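Local atomic coordinates of pollen-specific leucine-rich repeat extensin-like protein 1 (PDB entry 6TME), a protein that binds the signalling peptide RALF4 through its leucine-rich-repeat domain and probably takes part in cell-wall signalling during pollen tube growth. Residues I203-G208 and P227-M233; N235-I239 and L257-V262; L281-M287 and L305-F311. Residue numbers count along the deposited sequence, not the author numbering.

Contact 1. Residues I203-G208 and P227-M233; sequences IPETIG and PKTIGQM
Pro227 is the residue most deeply covered here. Its CB points toward 203-208, and its ring rests on the extended backbone of Ile203 and Pro204: CG is 3.5 Å from Ile203 O and 3.7 Å from Pro204 O, while CD lies 3.9 Å from Ile203 CG2. A compact, rigid apolar ring suits this place, since it fills the space between the Ile203-Pro204 backbone and the side chains of Ile203 and Ile207. In both segments the same i to i+3 bond tightens the chain (Ile207 N to Pro204 O, Ile230 N to Pro227 O, each 3.1 Å), beside 3-10 segments at 207-208 and 228-232. These turns are successive copies of the IPxxIG signature of plant-type leucine-rich repeats, whose 3-10 segments pack side by side along the convex surface of the solenoid. They are staggered, with Glu205 CA 5.8 Å from Pro227 CA and Gly208 CA 4.6 Å from Met233 CA.

Ile207, chi1 and chi2 both t, points toward the next repeat and splits its branches: CG2 approaches Pro227 CG at 4.2 Å, whereas CG1 touches Met233 SD at 3.8 Å, the methionine being m, t, p. Gly208 lets the backbones close in, with its CA 3.2 Å from Thr229 O; a CB there would sit about 2.5 Å from that oxygen, a clash. Thr229, chi1 p, donates OG1 to Glu205 O at 2.9 Å, and Thr206 bonds Pro182 O in the same manner one repeat earlier.

Contact 2. Residues N235-I239 and L257-V262; sequences NLNEI and LNNVTV. With NAG (2-acetamido-2-deoxy-beta-D-glucopyranose), chain G.
This is a parallel strand-to-strand contact between successive leucine-rich repeats, made where the chain enters the large sheet on the concave face. Glu238 bridges Val262 (CA-CA 4.6 Å). Thr261, at phi/psi -106/-21, brings two successive NH groups to Asn237 O, Thr261 N at 2.6 Å and Val262 N at 3.2 Å; Ile239 N then donates to Val262 O at 3.1 Å. Inside, Leu236 (t, p) sets CD2 3.9 Å from Val260 CG2 and 4.1 Å from Leu257 CD1, branched side chains filling the solenoid interior. Before the strand, Leu257-Val260 forms a type I turn, and a water spans Leu236 O (2.7 Å) and Asn259 N (2.9 Å). Asn259, first residue of an N-x-T sequon, carries the glycan: ND2 is 1.4 Å from NAG C1. Glu238 and Val262 point to the sheet face that receives RALF4, whose backbone bonds Glu238 OE1. Strand 238-240 lies between strands 214-216 and 262-264, and Thr261 in turn bonds the backbone of Glu285.

Contact 3. Residues L281-M287 and L305-F311; sequences LANVEQM and LPKLSNF. With NAG (2-acetamido-2-deoxy-beta-D-glucopyranose), chain E.
Leu305 and Leu308 are the bumps by which 305-311 fits against the preceding repeat. Leu305 CD1 enters a hollow lined by Leu281 CB (4.4 Å), Val284 CG1 (4.0 Å) and Met287 CE (4.4 Å); Leu308 (t, p) places its CD1 4.3 Å from Val284 CG1 and 4.2 Å from Met287 CB. Flexible Met287 (t, t, p) reaches along the interior, its CE lying over one face of Phe311, 4.2 Å from CE1. Outside, Pro306 rests its CG 3.5 Å from Ala282 O, and the long Lys307 folds back over the preceding repeat, NZ bonding Asn283 OD1 (2.7 Å) and forming a salt bridge with Glu285 OE2 (3.2 Å). A water fills the gap between Val284 O (2.9 Å) and Lys307 N (2.7 Å).

The backbones run parallel, as in leucine-rich-repeat sheets: Gln286 bridges Asn310 (CA-CA 5.1 Å) and Met287 bridges Phe311 (5.0 Å), the two pairs on opposite faces. Glu285 O accepts from Ser309 N (2.9 Å) and Asn310 N (3.2 Å), and Met287 N donates to Asn310 O (3.0 Å). Asn310 ND2, joined to NAG C1 at 1.5 Å, also bonds Gln286 OE1 (3.0 Å). RALF4 packs on Gln286 and Ser309, and one of its aromatic side chains bonds Glu285 OE1. Strand 286-288 follows 262-264 in the sheet, and 310-312 borders 334-336, while helix 300-303 packs on Met287 and Phe311.

All three contacts join successive repeats of one solenoid. Contact 1 pairs 3-10 turns on the convex side, where the segments are joined by a single side-chain hydrogen bond and apolar packing; contacts 2 and 3 pair chains entering the large parallel sheet, where one carbonyl takes two backbone NH groups. Contacts 1 and 2 are buried, whereas contact 3 is partly exposed and adds the polar bonds of an exposed lysine, including a salt bridge. Contacts 2 and 3 share the sheet and touch: Thr261 O probably bonds Glu285 N (2.7 Å) and Gln286 N (2.9 Å). Contact 1 meets contact 2 in the interior, with Ile230 O 3.5 Å from Leu257 CD2. RALF4 reaches contacts 2 and 3.

Contact 1. Residues I203-G208 and P227-M233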
loop_
_atom_site.group_PDB
_atom_site.type_symbol
_atom_site.label_atom_id
_atom_site.label_comp_id
_atom_site.label_asym_id
_atom_site.label_seq_id
_atom_site.Cartn_x
_atom_site.Cartn_y
_atom_site.Cartn_z
ATOM N N ILE A 203 6.355 -1.080 -13.722
ATOM C CA ILE A 203 5.167 -1.717 -13.161
ATOM C C ILE A 203 4.850 -2.944 -14.000
ATOM O O ILE A 203 4.725 -2.832 -15.221
ATOM C CB ILE A 203 3.989 -0.754 -13.141
ATOM C CG1 ILE A 203 4.305 0.463 -12.274
ATOM C CG2 ILE A 203 2.742 -1.453 -12.596
ATOM C CD1 ILE A 203 3.425 1.621 -12.631
ATOM N N PRO A 204 4.729 -4.113 -13.401
ATOM C CA PRO A 204 4.537 -5.330 -14.194
ATOM C C PRO A 204 3.261 -5.277 -15.021
ATOM O O PRO A 204 2.229 -4.777 -14.572
ATOM C CB PRO A 204 4.460 -6.427 -13.133
ATOM C CG PRO A 204 5.118 -5.828 -11.920
ATOM C CD PRO A 204 4.792 -4.381 -11.957
ATOM N N GLU A 205 3.335 -5.840 -16.230
ATOM C CA GLU A 205 2.151 -5.994 -17.064
ATOM C C GLU A 205 1.062 -6.809 -16.378
ATOM O O GLU A 205 -0.104 -6.733 -16.781
ATOM C CB GLU A 205 2.531 -6.653 -18.394
ATOM C CG GLU A 205 3.407 -5.766 -19.284
ATOM C CD GLU A 205 2.629 -4.601 -19.885
ATOM O OE1 GLU A 205 1.383 -4.710 -19.984
ATOM O OE2 GLU A 205 3.262 -3.582 -20.258
ATOM N N THR A 206 1.417 -7.586 -15.351
ATOM C CA THR A 206 0.471 -8.443 -14.653
ATOM C C THR A 206 -0.459 -7.682 -13.719
ATOM O O THR A 206 -1.389 -8.291 -13.175
ATOM C CB THR A 206 1.232 -9.469 -13.831
ATOM O OG1 THR A 206 2.198 -8.769 -13.039
ATOM C CG2 THR A 206 1.940 -10.462 -14.741
ATOM N N ILE A 207 -0.230 -6.381 -13.515
ATOM C CA ILE A 207 -1.034 -5.624 -12.558
ATOM C C ILE A 207 -2.532 -5.810 -12.790
ATOM O O ILE A 207 -3.319 -5.811 -11.832
ATOM C CB ILE A 207 -0.639 -4.143 -12.608
ATOM C CG1 ILE A 207 -1.255 -3.409 -11.431
ATOM C CG2 ILE A 207 -1.074 -3.504 -13.935
ATOM C CD1 ILE A 207 -0.783 -1.992 -11.328
ATOM N N GLY A 208 -2.955 -5.993 -14.048
ATOM C CA GLY A 208 -4.371 -6.170 -14.324
ATOM C C GLY A 208 -4.964 -7.427 -13.733
ATOM O O GLY A 208 -6.198 -7.548 -13.653
ATOM N N PRO A 227 0.815 0.385 -17.215
ATOM C CA PRO A 227 0.401 -0.596 -18.235
ATOM C C PRO A 227 -1.068 -0.446 -18.617
ATOM O O PRO A 227 -1.914 -0.110 -17.782
ATOM C CB PRO A 227 0.668 -1.949 -17.559
ATOM C CG PRO A 227 1.662 -1.655 -16.485
ATOM C CD PRO A 227 1.337 -0.260 -16.000
ATOM N N LYS A 228 -1.364 -0.696 -19.901
ATOM C CA LYS A 228 -2.739 -0.633 -20.396
ATOM C C LYS A 228 -3.665 -1.607 -19.672
ATOM O O LYS A 228 -4.884 -1.383 -19.649
ATOM C CB LYS A 228 -2.783 -0.922 -21.906
ATOM C CG LYS A 228 -2.486 0.260 -22.823
ATOM N N THR A 229 -3.112 -2.682 -19.087
ATOM C CA THR A 229 -3.868 -3.685 -18.331
ATOM C C THR A 229 -4.427 -3.159 -17.011
ATOM O O THR A 229 -5.239 -3.855 -16.388
ATOM C CB THR A 229 -2.992 -4.922 -18.032
ATOM O OG1 THR A 229 -1.721 -4.502 -17.531
ATOM C CG2 THR A 229 -2.764 -5.752 -19.291
ATOM N N ILE A 230 -4.033 -1.957 -16.578
ATOM C CA ILE A 230 -4.581 -1.393 -15.345
ATOM C C ILE A 230 -6.106 -1.381 -15.352
ATOM O O ILE A 230 -6.745 -1.448 -14.293
ATOM C CB ILE A 230 -4.025 0.015 -15.118
ATOM C CG1 ILE A 230 -4.387 0.479 -13.708
ATOM C CG2 ILE A 230 -4.591 0.999 -16.176
ATOM C CD1 ILE A 230 -3.486 1.561 -13.187
ATOM N N GLY A 231 -6.719 -1.290 -16.537
ATOM C CA GLY A 231 -8.167 -1.280 -16.607
ATOM C C GLY A 231 -8.815 -2.571 -16.166
ATOM O O GLY A 231 -10.006 -2.574 -15.841
ATOM N N GLN A 232 -8.059 -3.663 -16.134
ATOM C CA GLN A 232 -8.618 -4.964 -15.792
ATOM C C GLN A 232 -8.604 -5.262 -14.292
ATOM O O GLN A 232 -9.181 -6.274 -13.877
ATOM C CB GLN A 232 -7.877 -6.066 -16.561
ATOM C CG GLN A 232 -8.228 -6.079 -18.053
ATOM C CD GLN A 232 -7.171 -6.750 -18.911
ATOM O OE1 GLN A 232 -6.351 -6.082 -19.540
ATOM N NE2 GLN A 232 -7.201 -8.078 -18.959
ATOM N N MET A 233 -7.996 -4.407 -13.467
ATOM C CA MET A 233 -8.001 -4.627 -12.021
ATOM C C MET A 233 -9.425 -4.653 -11.482
ATOM O O MET A 233 -10.187 -3.692 -11.637
ATOM C CB MET A 233 -7.191 -3.543 -11.318
ATOM C CG MET A 233 -5.749 -3.518 -11.770
ATOM S SD MET A 233 -4.780 -2.172 -11.063
ATOM C CE MET A 233 -4.443 -2.785 -9.429
#

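Contact 2. Residues N235-I239 and L257-V262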
loop_
_atom_site.group_PDB
_atom_site.type_symbol
_atom_site.label_atom_id
_atom_site.label_comp_id
_atom_site.label_asym_id
_atom_site.label_seq_id
_atom_site.Cartn_x
_atom_site.Cartn_y
_atom_site.Cartn_z
ATOM N N ASN A 235 -11.958 -5.005 -8.093
ATOM C CA ASN A 235 -12.004 -4.666 -6.678
ATOM C C ASN A 235 -11.204 -3.417 -6.328
ATOM O O ASN A 235 -11.177 -3.040 -5.152
ATOM C CB ASN A 235 -11.497 -5.813 -5.793
ATOM C CG ASN A 235 -12.115 -7.144 -6.154
ATOM O OD1 ASN A 235 -13.271 -7.213 -6.576
ATOM N ND2 ASN A 235 -11.341 -8.216 -5.990
ATOM N N LEU A 236 -10.551 -2.763 -7.293
ATOM C CA LEU A 236 -9.622 -1.692 -6.954
ATOM C C LEU A 236 -10.373 -0.453 -6.453
ATOM O O LEU A 236 -11.233 0.080 -7.163
ATOM C CB LEU A 236 -8.770 -1.342 -8.159
ATOM C CG LEU A 236 -7.765 -0.229 -7.871
ATOM C CD1 LEU A 236 -6.744 -0.762 -6.863
ATOM C CD2 LEU A 236 -7.075 0.180 -9.140
ATOM N N ASN A 237 -10.028 0.017 -5.241
ATOM C CA ASN A 237 -10.563 1.267 -4.691
ATOM C C ASN A 237 -9.556 2.402 -4.615
ATOM O O ASN A 237 -9.952 3.569 -4.775
ATOM C CB ASN A 237 -11.125 1.053 -3.280
ATOM C CG ASN A 237 -12.392 0.233 -3.281
ATOM O OD1 ASN A 237 -13.207 0.312 -4.207
ATOM N ND2 ASN A 237 -12.558 -0.584 -2.251
ATOM N N GLU A 238 -8.279 2.099 -4.345
ATOM C CA GLU A 238 -7.251 3.103 -4.052
ATOM C C GLU A 238 -5.927 2.660 -4.652
ATOM O O GLU A 238 -5.457 1.555 -4.369
ATOM C CB GLU A 238 -7.099 3.337 -2.537
ATOM C CG GLU A 238 -8.397 3.720 -1.838
ATOM C CD GLU A 238 -8.313 3.846 -0.314
ATOM O OE1 GLU A 238 -7.201 4.012 0.251
ATOM O OE2 GLU A 238 -9.397 3.771 0.317
ATOM N N ILE A 239 -5.330 3.512 -5.482
ATOM C CA ILE A 239 -4.023 3.241 -6.074
ATOM C C ILE A 239 -3.184 4.508 -5.977
ATOM O O ILE A 239 -3.646 5.600 -6.318
ATOM C CB ILE A 239 -4.132 2.739 -7.529
ATOM C CG1 ILE A 239 -2.775 2.221 -8.018
ATOM C CG2 ILE A 239 -4.699 3.816 -8.488
ATOM C CD1 ILE A 239 -2.882 0.961 -8.859
ATOM N N LEU A 257 -11.869 1.958 -14.272
ATOM C CA LEU A 257 -11.778 1.710 -12.825
ATOM C C LEU A 257 -12.930 2.390 -12.082
ATOM O O LEU A 257 -12.752 3.276 -11.248
ATOM C CB LEU A 257 -10.428 2.175 -12.301
ATOM C CG LEU A 257 -9.308 1.386 -12.980
ATOM C CD1 LEU A 257 -7.940 1.993 -12.688
ATOM C CD2 LEU A 257 -9.395 -0.064 -12.538
ATOM N N ASN A 258 -14.137 1.919 -12.364
ATOM C CA ASN A 258 -15.327 2.621 -11.898
ATOM C C ASN A 258 -15.564 2.499 -10.392
ATOM O O ASN A 258 -16.432 3.204 -9.869
ATOM C CB ASN A 258 -16.558 2.131 -12.666
ATOM C CG ASN A 258 -16.705 0.634 -12.618
ATOM O OD1 ASN A 258 -15.792 -0.068 -12.192
ATOM N ND2 ASN A 258 -17.855 0.132 -13.045
ATOM N N ASN A 259 -14.819 1.666 -9.675
ATOM C CA ASN A 259 -14.935 1.624 -8.216
ATOM C C ASN A 259 -13.816 2.371 -7.498
ATOM O O ASN A 259 -13.776 2.355 -6.267
ATOM C CB ASN A 259 -14.995 0.173 -7.714
ATOM C CG ASN A 259 -16.320 -0.506 -8.064
ATOM O OD1 ASN A 259 -17.387 0.106 -7.982
ATOM N ND2 ASN A 259 -16.252 -1.772 -8.462
ATOM N N VAL A 260 -12.928 3.043 -8.229
ATOM C CA VAL A 260 -11.815 3.764 -7.615
ATOM C C VAL A 260 -12.320 4.998 -6.871
ATOM O O VAL A 260 -13.110 5.783 -7.401
ATOM C CB VAL A 260 -10.788 4.141 -8.693
ATOM C CG1 VAL A 260 -10.003 5.374 -8.291
ATOM C CG2 VAL A 260 -9.849 2.965 -8.948
ATOM N N THR A 261 -11.852 5.186 -5.636
ATOM C CA THR A 261 -12.094 6.417 -4.894
ATOM C C THR A 261 -10.872 7.317 -4.782
ATOM O O THR A 261 -11.020 8.511 -4.483
ATOM C CB THR A 261 -12.567 6.107 -3.463
ATOM O OG1 THR A 261 -11.568 5.333 -2.781
ATOM C CG2 THR A 261 -13.882 5.360 -3.484
ATOM N N VAL A 262 -9.675 6.762 -4.963
ATOM C CA VAL A 262 -8.429 7.475 -4.751
ATOM C C VAL A 262 -7.526 7.099 -5.908
ATOM O O VAL A 262 -7.104 5.941 -6.017
ATOM C CB VAL A 262 -7.737 7.121 -3.423
ATOM C CG1 VAL A 262 -6.372 7.814 -3.385
ATOM C CG2 VAL A 262 -8.580 7.510 -2.212
HETATM C C1 NAG G . -17.400 -2.542 -8.874
HETATM C C2 NAG G . -16.942 -3.572 -9.897
HETATM C C3 NAG G . -18.146 -4.294 -10.479
HETATM C C4 NAG G . -18.967 -4.915 -9.357
HETATM C C5 NAG G . -19.315 -3.874 -8.291
HETATM C C6 NAG G . -19.960 -4.486 -7.069
HETATM C C7 NAG G . -14.816 -3.129 -11.044
HETATM C C8 NAG G . -14.191 -4.018 -10.013
HETATM N N2 NAG G . -16.142 -2.958 -10.945
HETATM O O4 NAG G . -20.165 -5.474 -9.884
HETATM O O5 NAG G . -18.132 -3.194 -7.833
HETATM O O6 NAG G . -19.740 -3.688 -5.915
HETATM O O7 NAG G . -14.151 -2.595 -11.931
HETATM O O HOH W 1 -12.358 0.112 -9.571
HETATM O O HOH W 2 -12.349 3.629 0.121
#

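Contact 3. Residues L281-M287 and L305-F311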
loop_
_atom_site.group_PDB
_atom_site.type_symbol
_atom_site.label_atom_id
_atom_site.label_comp_id
_atom_site.label_asym_id
_atom_site.label_seq_id
_atom_site.Cartn_x
_atom_site.Cartn_y
_atom_site.Cartn_z
ATOM N N LEU A 281 -14.688 7.387 -14.095
ATOM C CA LEU A 281 -14.338 7.233 -12.684
ATOM C C LEU A 281 -15.508 7.671 -11.802
ATOM O O LEU A 281 -15.435 8.627 -11.030
ATOM C CB LEU A 281 -13.070 8.009 -12.366
ATOM C CG LEU A 281 -11.845 7.562 -13.165
ATOM C CD1 LEU A 281 -10.622 8.374 -12.752
ATOM C CD2 LEU A 281 -11.606 6.053 -13.019
ATOM N N ALA A 282 -16.605 6.915 -11.920
ATOM C CA ALA A 282 -17.868 7.311 -11.308
ATOM C C ALA A 282 -17.780 7.426 -9.791
ATOM O O ALA A 282 -18.659 8.039 -9.180
ATOM C CB ALA A 282 -18.964 6.317 -11.702
ATOM N N ASN A 283 -16.749 6.861 -9.166
ATOM C CA ASN A 283 -16.644 6.861 -7.710
ATOM C C ASN A 283 -15.467 7.661 -7.172
ATOM O O ASN A 283 -15.314 7.736 -5.948
ATOM C CB ASN A 283 -16.540 5.425 -7.169
ATOM C CG ASN A 283 -17.900 4.806 -6.884
ATOM O OD1 ASN A 283 -18.578 5.170 -5.915
ATOM N ND2 ASN A 283 -18.317 3.880 -7.745
ATOM N N VAL A 284 -14.626 8.243 -8.031
ATOM C CA VAL A 284 -13.380 8.806 -7.538
ATOM C C VAL A 284 -13.687 9.980 -6.626
ATOM O O VAL A 284 -14.577 10.794 -6.903
ATOM C CB VAL A 284 -12.440 9.191 -8.690
ATOM C CG1 VAL A 284 -12.823 10.502 -9.334
ATOM C CG2 VAL A 284 -10.994 9.238 -8.167
ATOM N N GLU A 285 -13.014 10.016 -5.481
ATOM C CA GLU A 285 -13.183 11.095 -4.524
ATOM C C GLU A 285 -11.966 11.996 -4.453
ATOM O O GLU A 285 -12.100 13.229 -4.416
ATOM C CB GLU A 285 -13.487 10.521 -3.139
ATOM C CG GLU A 285 -14.882 9.928 -3.037
ATOM C CD GLU A 285 -15.059 9.057 -1.802
ATOM O OE1 GLU A 285 -14.252 9.186 -0.852
ATOM O OE2 GLU A 285 -15.991 8.221 -1.795
ATOM N N GLN A 286 -10.789 11.385 -4.461
ATOM C CA GLN A 286 -9.504 12.066 -4.423
ATOM C C GLN A 286 -8.793 11.742 -5.722
ATOM O O GLN A 286 -8.622 10.566 -6.059
ATOM C CB GLN A 286 -8.672 11.605 -3.218
ATOM C CG GLN A 286 -9.353 11.782 -1.864
ATOM C CD GLN A 286 -9.318 13.224 -1.377
ATOM O OE1 GLN A 286 -8.350 13.965 -1.612
ATOM N NE2 GLN A 286 -10.365 13.625 -0.688
ATOM N N MET A 287 -8.416 12.772 -6.465
ATOM C CA MET A 287 -7.705 12.597 -7.725
ATOM C C MET A 287 -6.619 13.661 -7.785
ATOM O O MET A 287 -6.917 14.855 -7.698
ATOM C CB MET A 287 -8.648 12.695 -8.929
ATOM C CG MET A 287 -8.033 12.089 -10.202
ATOM S SD MET A 287 -9.225 11.545 -11.450
ATOM C CE MET A 287 -10.053 13.069 -11.834
ATOM N N LEU A 305 -17.516 15.085 -12.060
ATOM C CA LEU A 305 -17.724 13.730 -11.575
ATOM C C LEU A 305 -18.415 13.773 -10.211
ATOM O O LEU A 305 -18.095 14.626 -9.376
ATOM C CB LEU A 305 -16.390 12.992 -11.491
ATOM C CG LEU A 305 -15.771 12.534 -12.823
ATOM C CD1 LEU A 305 -14.289 12.235 -12.682
ATOM C CD2 LEU A 305 -16.485 11.318 -13.391
ATOM N N PRO A 306 -19.370 12.874 -9.955
ATOM C CA PRO A 306 -20.311 13.091 -8.835
ATOM C C PRO A 306 -19.707 12.982 -7.444
ATOM O O PRO A 306 -20.152 13.692 -6.533
ATOM C CB PRO A 306 -21.361 11.998 -9.060
ATOM C CG PRO A 306 -20.612 10.927 -9.817
ATOM C CD PRO A 306 -19.689 11.666 -10.732
ATOM N N LYS A 307 -18.743 12.092 -7.223
ATOM C CA LYS A 307 -18.166 11.941 -5.895
ATOM C C LYS A 307 -16.833 12.659 -5.755
ATOM O O LYS A 307 -16.236 12.633 -4.670
ATOM C CB LYS A 307 -18.023 10.454 -5.548
ATOM C CG LYS A 307 -19.396 9.784 -5.314
ATOM C CD LYS A 307 -19.269 8.280 -5.075
ATOM C CE LYS A 307 -18.410 7.982 -3.838
ATOM N NZ LYS A 307 -17.951 6.561 -3.741
ATOM N N LEU A 308 -16.378 13.328 -6.813
ATOM C CA LEU A 308 -15.067 13.963 -6.816
ATOM C C LEU A 308 -15.080 15.170 -5.896
ATOM O O LEU A 308 -15.791 16.137 -6.158
ATOM C CB LEU A 308 -14.701 14.373 -8.234
ATOM C CG LEU A 308 -13.424 15.208 -8.287
ATOM C CD1 LEU A 308 -12.225 14.433 -7.696
ATOM C CD2 LEU A 308 -13.168 15.633 -9.718
ATOM N N SER A 309 -14.290 15.137 -4.825
ATOM C CA SER A 309 -14.291 16.243 -3.881
ATOM C C SER A 309 -12.961 16.986 -3.772
ATOM O O SER A 309 -12.948 18.112 -3.268
ATOM C CB SER A 309 -14.728 15.755 -2.487
ATOM O OG SER A 309 -13.717 15.021 -1.828
ATOM N N ASN A 310 -11.859 16.402 -4.228
ATOM C CA ASN A 310 -10.535 17.021 -4.147
ATOM C C ASN A 310 -9.806 16.654 -5.433
ATOM O O ASN A 310 -9.479 15.483 -5.655
ATOM C CB ASN A 310 -9.764 16.548 -2.906
ATOM C CG ASN A 310 -8.542 17.404 -2.609
ATOM O OD1 ASN A 310 -8.432 18.529 -3.087
ATOM N ND2 ASN A 310 -7.622 16.879 -1.815
ATOM N N PHE A 311 -9.593 17.636 -6.303
ATOM C CA PHE A 311 -8.976 17.405 -7.606
ATOM C C PHE A 311 -7.824 18.390 -7.745
ATOM O O PHE A 311 -8.047 19.590 -7.925
ATOM C CB PHE A 311 -10.003 17.557 -8.731
ATOM C CG PHE A 311 -9.438 17.399 -10.136
ATOM C CD1 PHE A 311 -8.269 16.691 -10.373
ATOM C CD2 PHE A 311 -10.105 17.957 -11.225
ATOM C CE1 PHE A 311 -7.764 16.554 -11.663
ATOM C CE2 PHE A 311 -9.612 17.820 -12.512
ATOM C CZ PHE A 311 -8.440 17.122 -12.734
HETATM C C1 NAG E . -6.402 17.585 -1.461
HETATM C C2 NAG E . -6.151 17.572 0.043
HETATM C C3 NAG E . -4.788 18.188 0.356
HETATM C C4 NAG E . -3.697 17.428 -0.385
HETATM C C5 NAG E . -3.979 17.430 -1.885
HETATM C C6 NAG E . -3.058 16.503 -2.644
HETATM C C7 NAG E . -8.310 17.650 1.225
HETATM C C8 NAG E . -9.286 18.518 1.959
HETATM N N2 NAG E . -7.208 18.262 0.769
HETATM O O3 NAG E . -4.541 18.101 1.756
HETATM O O4 NAG E . -2.406 17.957 -0.092
HETATM O O5 NAG E . -5.309 16.947 -2.142
HETATM O O6 NAG E . -3.395 15.143 -2.394
HETATM O O7 NAG E . -8.516 16.451 1.040
HETATM O O HOH W 3 -16.771 10.996 -8.725
#